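Local coordinates for protein malate synthase (Haloferax volcanii, PDB 3OYZ) that catalyses the magnesium-dependent Claisen condensation of acetyl-CoA with glyoxylate and hydrolyses the malyl-CoA intermediate to malate in the glyoxylate cycle, at residues L206-R218 with E243-G255. Residues are numbered along the deposited sequence; the frame is centred on the assembly and turned at random. Where two conformers were deposited one is given.
Sequences LPAWPELRHNTSR and ERMTDNQAKGMLG. With K (potassium ion), chain F.
A bend at chi3 (-85°) turns the guanidinium of Arg213 across Asp247 and Asn248, while Arg244, with CG anti to its own N and a kink at chi2, arrives from the opposite direction and lays its guanidinium flat on that of Arg213, planes 25° apart. Every nitrogen of Arg213 is engaged: NH1 donates to the anti lone pair of Asp247 OD2 at 2.8 Å and also to Asn248 OD1, whereas NE and NH2 both grip the carbonyl oxygen of Ala208, and NH2 also donates to a water that in turn donates to Asp247 OD2. Lys251 CE covers the other face, 3.7 Å from Arg213 NH1, and Lys251 NZ reaches the same Asp247 OD2 at 3.3 Å from above the carboxylate plane. Stacking of the two arginines is probably made tolerable by acids around them, since Arg213 pairs with Asp247, and Arg244 with Asp229 and Glu190. In the TIM barrel this joins helices 210-223 and 238-249, which flank strand 226-229 in successive beta-alpha units. A methionine in place of Arg213 would probably leave Asp247 with Lys251 as its remaining charged mate here and the Ala208 carbonyl without its two donors. Further along, Met253 CE packs on Thr216 CB at 3.7 Å. At the Schellman motif that ends in Gly252, Ser217 OG donates to Lys251 O (2.7 Å); Ser217 OG and O, with Gly252 O, bind a potassium ion that Ser221 of the same chain and Met197 of a neighbouring subunit also coordinate.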
ATOM      1  N   LEU A 206      16.222  -9.415  -3.326  1.00 40.08           N
ATOM      2  CA  LEU A 206      15.051  -8.603  -3.667  1.00 39.63           C
ATOM      3  C   LEU A 206      14.298  -8.142  -2.430  1.00 37.68           C
ATOM      4  O   LEU A 206      14.041  -8.934  -1.515  1.00 36.95           O
ATOM      5  CB  LEU A 206      14.094  -9.437  -4.513  1.00 38.96           C
ATOM      6  CG  LEU A 206      14.584  -9.807  -5.895  1.00 41.01           C
ATOM      7  CD1 LEU A 206      13.418 -10.603  -6.528  1.00 44.18           C
ATOM      8  CD2 LEU A 206      14.890  -8.599  -6.766  1.00 37.74           C
ATOM      9  N   PRO A 207      13.923  -6.843  -2.360  1.00 36.28           N
ATOM     10  CA  PRO A 207      12.912  -6.501  -1.370  1.00 35.45           C
ATOM     11  C   PRO A 207      11.611  -7.330  -1.602  1.00 32.81           C
ATOM     12  O   PRO A 207      11.311  -7.818  -2.683  1.00 34.16           O
ATOM     13  CB  PRO A 207      12.580  -5.009  -1.683  1.00 35.22           C
ATOM     14  CG  PRO A 207      13.639  -4.547  -2.571  1.00 34.84           C
ATOM     15  CD  PRO A 207      14.246  -5.755  -3.293  1.00 36.02           C
ATOM     16  N   ALA A 208      10.755  -7.407  -0.603  1.00 33.79           N
ATOM     17  CA  ALA A 208       9.511  -8.163  -0.682  1.00 32.91           C
ATOM     18  C   ALA A 208       8.336  -7.456  -1.403  1.00 32.32           C
ATOM     19  O   ALA A 208       7.399  -8.133  -1.881  1.00 32.04           O
ATOM     20  CB  ALA A 208       9.145  -8.584   0.755  1.00 35.11           C
ATOM     21  N   TRP A 209       8.400  -6.124  -1.503  1.00 31.86           N
ATOM     22  CA  TRP A 209       7.358  -5.265  -2.171  1.00 30.85           C
ATOM     23  C   TRP A 209       5.923  -5.725  -1.931  1.00 32.57           C
ATOM     24  O   TRP A 209       5.161  -5.969  -2.878  1.00 32.26           O
ATOM     25  CB  TRP A 209       7.615  -5.304  -3.679  1.00 32.52           C
ATOM     26  CG  TRP A 209       8.949  -4.787  -4.095  1.00 29.24           C
ATOM     27  CD1 TRP A 209       9.952  -5.450  -4.737  1.00 30.55           C
ATOM     28  CD2 TRP A 209       9.348  -3.415  -3.991  1.00 30.65           C
ATOM     29  NE1 TRP A 209      10.950  -4.569  -5.022  1.00 30.83           N
ATOM     30  CE2 TRP A 209      10.609  -3.309  -4.584  1.00 29.23           C
ATOM     31  CE3 TRP A 209       8.717  -2.263  -3.492  1.00 30.56           C
ATOM     32  CZ2 TRP A 209      11.315  -2.087  -4.641  1.00 28.07           C
ATOM     33  CZ3 TRP A 209       9.390  -1.036  -3.593  1.00 32.50           C
ATOM     34  CH2 TRP A 209      10.694  -0.969  -4.141  1.00 33.27           C
ATOM     35  N   PRO A 210       5.502  -5.766  -0.660  1.00 31.65           N
ATOM     36  CA  PRO A 210       4.112  -6.199  -0.419  1.00 32.17           C
ATOM     37  C   PRO A 210       3.088  -5.335  -1.109  1.00 30.19           C
ATOM     38  O   PRO A 210       2.079  -5.843  -1.589  1.00 31.40           O
ATOM     39  CB  PRO A 210       3.915  -6.048   1.117  1.00 32.04           C
ATOM     40  CG  PRO A 210       5.111  -5.263   1.613  1.00 32.32           C
ATOM     41  CD  PRO A 210       6.210  -5.289   0.551  1.00 31.66           C
ATOM     42  N   GLU A 211       3.311  -4.020  -1.146  1.00 31.79           N
ATOM     43  CA  GLU A 211       2.331  -3.120  -1.795  1.00 32.04           C
ATOM     44  C   GLU A 211       2.204  -3.321  -3.284  1.00 29.26           C
ATOM     45  O   GLU A 211       1.084  -3.246  -3.817  1.00 29.41           O
ATOM     46  CB  GLU A 211       2.616  -1.622  -1.569  1.00 34.22           C
ATOM     47  CG  GLU A 211       2.680  -1.244  -0.078  1.00 45.38           C
ATOM     48  CD  GLU A 211       4.048  -1.485   0.577  1.00 51.09           C
ATOM     49  OE1 GLU A 211       4.978  -2.069  -0.069  1.00 60.28           O
ATOM     50  OE2 GLU A 211       4.175  -1.138   1.778  1.00 52.37           O
ATOM     51  N   LEU A 212       3.320  -3.623  -3.949  1.00 30.29           N
ATOM     52  CA  LEU A 212       3.220  -3.937  -5.368  1.00 29.36           C
ATOM     53  C   LEU A 212       2.286  -5.120  -5.602  1.00 28.52           C
ATOM     54  O   LEU A 212       1.475  -5.078  -6.503  1.00 28.69           O
ATOM     55  CB  LEU A 212       4.587  -4.219  -5.990  1.00 26.48           C
ATOM     56  CG  LEU A 212       4.582  -4.717  -7.419  1.00 31.54           C
ATOM     57  CD1 LEU A 212       3.932  -3.801  -8.486  1.00 33.19           C
ATOM     58  CD2 LEU A 212       5.946  -5.290  -7.860  1.00 30.29           C
ATOM     59  N   ARG A 213       2.433  -6.163  -4.793  1.00 29.71           N
ATOM     60  CA  ARG A 213       1.666  -7.382  -4.947  1.00 28.48           C
ATOM     61  C   ARG A 213       0.214  -7.138  -4.577  1.00 27.23           C
ATOM     62  O   ARG A 213      -0.659  -7.549  -5.339  1.00 29.09           O
ATOM     63  CB  ARG A 213       2.310  -8.467  -4.049  1.00 27.86           C
ATOM     64  CG  ARG A 213       3.680  -8.961  -4.555  1.00 32.21           C
ATOM     65  CD  ARG A 213       4.130 -10.173  -3.694  1.00 39.29           C
ATOM     66  NE  ARG A 213       4.800  -9.695  -2.499  1.00 37.49           N
ATOM     67  CZ  ARG A 213       4.663 -10.129  -1.251  1.00 37.81           C
ATOM     68  NH1 ARG A 213       3.897 -11.168  -0.901  1.00 36.72           N
ATOM     69  NH2 ARG A 213       5.430  -9.540  -0.346  1.00 37.19           N
ATOM     70  N   HIS A 214      -0.016  -6.352  -3.518  1.00 28.53           N
ATOM     71  CA  HIS A 214      -1.352  -5.879  -3.217  1.00 29.11           C
ATOM     72  C   HIS A 214      -2.013  -5.161  -4.405  1.00 28.13           C
ATOM     73  O   HIS A 214      -3.138  -5.500  -4.807  1.00 26.37           O
ATOM     74  CB  HIS A 214      -1.438  -4.972  -1.983  1.00 28.22           C
ATOM     75  CG  HIS A 214      -2.818  -4.433  -1.746  1.00 31.20           C
ATOM     76  ND1 HIS A 214      -3.763  -5.115  -0.991  1.00 31.77           N
ATOM     77  CD2 HIS A 214      -3.434  -3.318  -2.200  1.00 29.75           C
ATOM     78  CE1 HIS A 214      -4.861  -4.380  -0.911  1.00 32.83           C
ATOM     79  NE2 HIS A 214      -4.708  -3.306  -1.668  1.00 33.69           N
ATOM     80  N   ASN A 215      -1.325  -4.172  -4.943  1.00 27.99           N
ATOM     81  CA  ASN A 215      -1.849  -3.413  -6.104  1.00 28.28           C
ATOM     82  C   ASN A 215      -2.053  -4.195  -7.394  1.00 24.45           C
ATOM     83  O   ASN A 215      -3.011  -3.898  -8.111  1.00 27.79           O
ATOM     84  CB  ASN A 215      -0.939  -2.209  -6.354  1.00 29.26           C
ATOM     85  CG  ASN A 215      -0.912  -1.259  -5.137  1.00 31.30           C
ATOM     86  OD1 ASN A 215      -1.736  -1.358  -4.200  1.00 27.10           O
ATOM     87  ND2 ASN A 215       0.166  -0.510  -5.043  1.00 28.28           N
ATOM     88  N   THR A 216      -1.231  -5.236  -7.623  1.00 25.58           N
ATOM     89  CA  THR A 216      -1.356  -6.047  -8.848  1.00 27.54           C
ATOM     90  C   THR A 216      -2.534  -7.008  -8.635  1.00 27.11           C
ATOM     91  O   THR A 216      -3.389  -7.146  -9.472  1.00 28.43           O
ATOM     92  CB  THR A 216      -0.097  -6.856  -9.020  1.00 26.43           C
ATOM     93  OG1 THR A 216       0.961  -5.873  -9.104  1.00 31.23           O
ATOM     94  CG2 THR A 216      -0.227  -7.711 -10.374  1.00 24.31           C
ATOM     95  N   SER A 217      -2.658  -7.530  -7.422  1.00 27.98           N
ATOM     96  CA  SER A 217      -3.869  -8.299  -7.099  1.00 29.69           C
ATOM     97  C   SER A 217      -5.187  -7.531  -7.192  1.00 29.18           C
ATOM     98  O   SER A 217      -6.155  -8.002  -7.813  1.00 28.63           O
ATOM     99  CB  SER A 217      -3.689  -8.997  -5.735  1.00 30.82           C
ATOM    100  OG  SER A 217      -4.969  -9.599  -5.409  1.00 34.58           O
ATOM    101  N   ARG A 218      -5.242  -6.296  -6.648  1.00 26.80           N
ATOM    102  CA  ARG A 218      -6.353  -5.370  -6.794  1.00 26.14           C
ATOM    103  C   ARG A 218      -6.630  -5.024  -8.227  1.00 25.67           C
ATOM    104  O   ARG A 218      -7.783  -5.085  -8.689  1.00 27.09           O
ATOM    105  CB  ARG A 218      -6.010  -4.076  -5.979  1.00 22.55           C
ATOM    106  CG  ARG A 218      -6.998  -2.949  -6.218  1.00 29.20           C
ATOM    107  CD  ARG A 218      -6.438  -1.835  -5.346  1.00 27.85           C
ATOM    108  NE  ARG A 218      -5.328  -1.189  -6.044  1.00 27.43           N
ATOM    109  CZ  ARG A 218      -4.598  -0.188  -5.565  1.00 32.70           C
ATOM    110  NH1 ARG A 218      -4.858   0.320  -4.369  1.00 26.97           N
ATOM    111  NH2 ARG A 218      -3.731   0.397  -6.380  1.00 28.52           N
ATOM    112  N   GLU A 243       6.803 -20.128   1.814  1.00 39.32           N
ATOM    113  CA  GLU A 243       6.349 -19.013   2.662  1.00 40.92           C
ATOM    114  C   GLU A 243       5.911 -17.784   1.800  1.00 39.90           C
ATOM    115  O   GLU A 243       4.949 -17.090   2.158  1.00 40.29           O
ATOM    116  CB  GLU A 243       7.535 -18.556   3.528  1.00 42.88           C
ATOM    117  CG  GLU A 243       7.815 -19.578   4.658  1.00 51.65           C
ATOM    118  CD  GLU A 243       9.050 -19.219   5.487  1.00 65.62           C
ATOM    119  OE1 GLU A 243       9.818 -18.292   5.111  1.00 71.85           O
ATOM    120  OE2 GLU A 243       9.275 -19.901   6.515  1.00 71.66           O
ATOM    121  N   ARG A 244       6.640 -17.512   0.712  1.00 36.20           N
ATOM    122  CA  ARG A 244       6.275 -16.409  -0.202  1.00 36.13           C
ATOM    123  C   ARG A 244       4.919 -16.716  -0.847  1.00 34.88           C
ATOM    124  O   ARG A 244       4.028 -15.856  -0.926  1.00 35.14           O
ATOM    125  CB  ARG A 244       7.360 -16.230  -1.266  1.00 35.50           C
ATOM    126  CG  ARG A 244       6.948 -15.214  -2.336  1.00 38.08           C
ATOM    127  CD  ARG A 244       6.606 -13.851  -1.584  1.00 39.73           C
ATOM    128  NE  ARG A 244       6.650 -12.829  -2.617  1.00 39.25           N
ATOM    129  CZ  ARG A 244       7.641 -11.980  -2.808  1.00 38.97           C
ATOM    130  NH1 ARG A 244       8.689 -11.893  -1.961  1.00 38.70           N
ATOM    131  NH2 ARG A 244       7.545 -11.246  -3.896  1.00 37.50           N
ATOM    132  N   MET A 245       4.712 -17.948  -1.298  1.00 32.60           N
ATOM    133  CA  MET A 245       3.417 -18.294  -1.922  1.00 32.35           C
ATOM    134  C   MET A 245       2.262 -18.147  -0.963  1.00 35.01           C
ATOM    135  O   MET A 245       1.211 -17.633  -1.338  1.00 35.00           O
ATOM    136  CB  MET A 245       3.427 -19.710  -2.506  1.00 30.70           C
ATOM    137  CG  MET A 245       4.336 -19.729  -3.745  1.00 31.92           C
ATOM    138  SD  MET A 245       4.214 -21.454  -4.440  1.00 39.77           S
ATOM    139  CE  MET A 245       5.313 -22.374  -3.352  1.00 37.62           C
ATOM    140  N   THR A 246       2.462 -18.567   0.287  1.00 35.52           N
ATOM    141  CA  THR A 246       1.442 -18.390   1.308  1.00 36.64           C
ATOM    142  C   THR A 246       1.182 -16.911   1.552  1.00 37.50           C
ATOM    143  O   THR A 246       0.020 -16.546   1.655  1.00 38.66           O
ATOM    144  CB  THR A 246       1.865 -19.040   2.627  1.00 37.64           C
ATOM    145  OG1 THR A 246       1.978 -20.446   2.397  1.00 41.69           O
ATOM    146  CG2 THR A 246       0.822 -18.765   3.669  1.00 35.37           C
ATOM    147  N   ASP A 247       2.234 -16.104   1.675  1.00 37.53           N
ATOM    148  CA  ASP A 247       2.051 -14.649   1.800  1.00 39.58           C
ATOM    149  C   ASP A 247       1.285 -14.037   0.596  1.00 36.71           C
ATOM    150  O   ASP A 247       0.334 -13.299   0.798  1.00 37.03           O
ATOM    151  CB  ASP A 247       3.424 -14.000   1.922  1.00 40.33           C
ATOM    152  CG  ASP A 247       3.343 -12.612   2.536  1.00 52.53           C
ATOM    153  OD1 ASP A 247       3.131 -12.527   3.762  1.00 62.22           O
ATOM    154  OD2 ASP A 247       3.448 -11.583   1.835  1.00 54.84           O
ATOM    155  N   ASN A 248       1.632 -14.409  -0.637  1.00 35.60           N
ATOM    156  CA  ASN A 248       0.886 -14.042  -1.849  1.00 33.93           C
ATOM    157  C   ASN A 248      -0.573 -14.413  -1.839  1.00 33.03           C
ATOM    158  O   ASN A 248      -1.399 -13.551  -2.118  1.00 32.30           O
ATOM    159  CB  ASN A 248       1.465 -14.647  -3.143  1.00 32.88           C
ATOM    160  CG  ASN A 248       2.859 -14.191  -3.407  1.00 32.57           C
ATOM    161  OD1 ASN A 248       3.354 -13.183  -2.830  1.00 35.12           O
ATOM    162  ND2 ASN A 248       3.526 -14.921  -4.294  1.00 34.23           N
ATOM    163  N   GLN A 249      -0.902 -15.638  -1.441  1.00 31.18           N
ATOM    164  CA  GLN A 249      -2.262 -16.162  -1.483  1.00 32.34           C
ATOM    165  C   GLN A 249      -3.094 -15.315  -0.509  1.00 31.66           C
ATOM    166  O   GLN A 249      -4.302 -15.131  -0.717  1.00 34.45           O
ATOM    167  CB  GLN A 249      -2.256 -17.669  -1.111  1.00 33.98           C
ATOM    168  CG  GLN A 249      -1.654 -18.551  -2.259  1.00 33.48           C
ATOM    169  CD  GLN A 249      -1.061 -19.898  -1.761  1.00 35.65           C
ATOM    170  OE1 GLN A 249      -1.324 -20.310  -0.634  1.00 40.23           O
ATOM    171  NE2 GLN A 249      -0.283 -20.556  -2.588  1.00 39.16           N
ATOM    172  N   ALA A 250      -2.492 -14.817   0.552  1.00 31.87           N
ATOM    173  CA  ALA A 250      -3.291 -13.987   1.486  1.00 34.45           C
ATOM    174  C   ALA A 250      -3.581 -12.578   0.939  1.00 35.06           C
ATOM    175  O   ALA A 250      -4.409 -11.868   1.519  1.00 35.20           O
ATOM    176  CB  ALA A 250      -2.643 -13.876   2.853  1.00 36.07           C
ATOM    177  N   LYS A 251      -2.930 -12.214  -0.171  1.00 33.98           N
ATOM    178  CA  LYS A 251      -3.176 -10.956  -0.900  0.50 34.42           C
ATOM    179  C   LYS A 251      -4.082 -11.232  -2.098  1.00 34.18           C
ATOM    180  O   LYS A 251      -4.449 -10.318  -2.820  1.00 35.13           O
ATOM    181  CB  LYS A 251      -1.858 -10.358  -1.428  0.50 34.01           C
ATOM    182  CG  LYS A 251      -0.813 -10.050  -0.336  0.50 37.06           C
ATOM    183  CD  LYS A 251       0.458  -9.446  -0.910  0.50 35.76           C
ATOM    184  CE  LYS A 251       1.308  -8.723   0.127  0.50 35.87           C
ATOM    185  NZ  LYS A 251       1.236  -9.179   1.539  0.50 33.72           N
ATOM    186  N   GLY A 252      -4.440 -12.495  -2.343  1.00 33.28           N
ATOM    187  CA  GLY A 252      -5.263 -12.822  -3.513  1.00 33.03           C
ATOM    188  C   GLY A 252      -4.427 -12.996  -4.783  1.00 31.31           C
ATOM    189  O   GLY A 252      -4.931 -12.987  -5.905  1.00 31.95           O
ATOM    190  N   MET A 253      -3.120 -13.109  -4.631  1.00 32.02           N
ATOM    191  CA  MET A 253      -2.249 -13.372  -5.776  1.00 32.99           C
ATOM    192  C   MET A 253      -1.906 -14.872  -5.780  1.00 32.06           C
ATOM    193  O   MET A 253      -1.058 -15.337  -5.029  1.00 34.49           O
ATOM    194  CB  MET A 253      -0.988 -12.516  -5.662  1.00 31.83           C
ATOM    195  CG  MET A 253       0.050 -12.681  -6.762  1.00 34.52           C
ATOM    196  SD  MET A 253       1.373 -11.409  -6.498  1.00 38.18           S
ATOM    197  CE  MET A 253       0.543 -10.229  -7.566  1.00 32.82           C
ATOM    198  N   LEU A 254      -2.641 -15.651  -6.558  1.00 33.82           N
ATOM    199  CA  LEU A 254      -2.635 -17.114  -6.318  1.00 34.81           C
ATOM    200  C   LEU A 254      -1.669 -17.799  -7.257  1.00 36.27           C
ATOM    201  O   LEU A 254      -1.503 -19.019  -7.177  1.00 41.21           O
ATOM    202  CB  LEU A 254      -4.048 -17.682  -6.501  1.00 34.42           C
ATOM    203  CG  LEU A 254      -5.165 -17.070  -5.651  1.00 37.26           C
ATOM    204  CD1 LEU A 254      -6.557 -17.711  -5.862  1.00 41.11           C
ATOM    205  CD2 LEU A 254      -4.860 -16.973  -4.132  1.00 32.31           C
ATOM    206  N   GLY A 255      -1.078 -17.076  -8.204  1.00 36.00           N
ATOM    207  CA  GLY A 255      -0.093 -17.655  -9.109  1.00 36.25           C
ATOM    208  C   GLY A 255       1.295 -17.127  -8.851  1.00 35.43           C
ATOM    209  O   GLY A 255       1.439 -16.028  -8.288  1.00 35.29           O
TER
HETATM  210  K     K F 602      -6.727 -10.921  -6.988  1.00 37.10           K
HETATM  211  O   HOH W   1      10.135 -10.082  -3.997  1.00 39.53           O
HETATM  212  O   HOH W   2       6.006  -9.896   2.370  1.00 61.21           O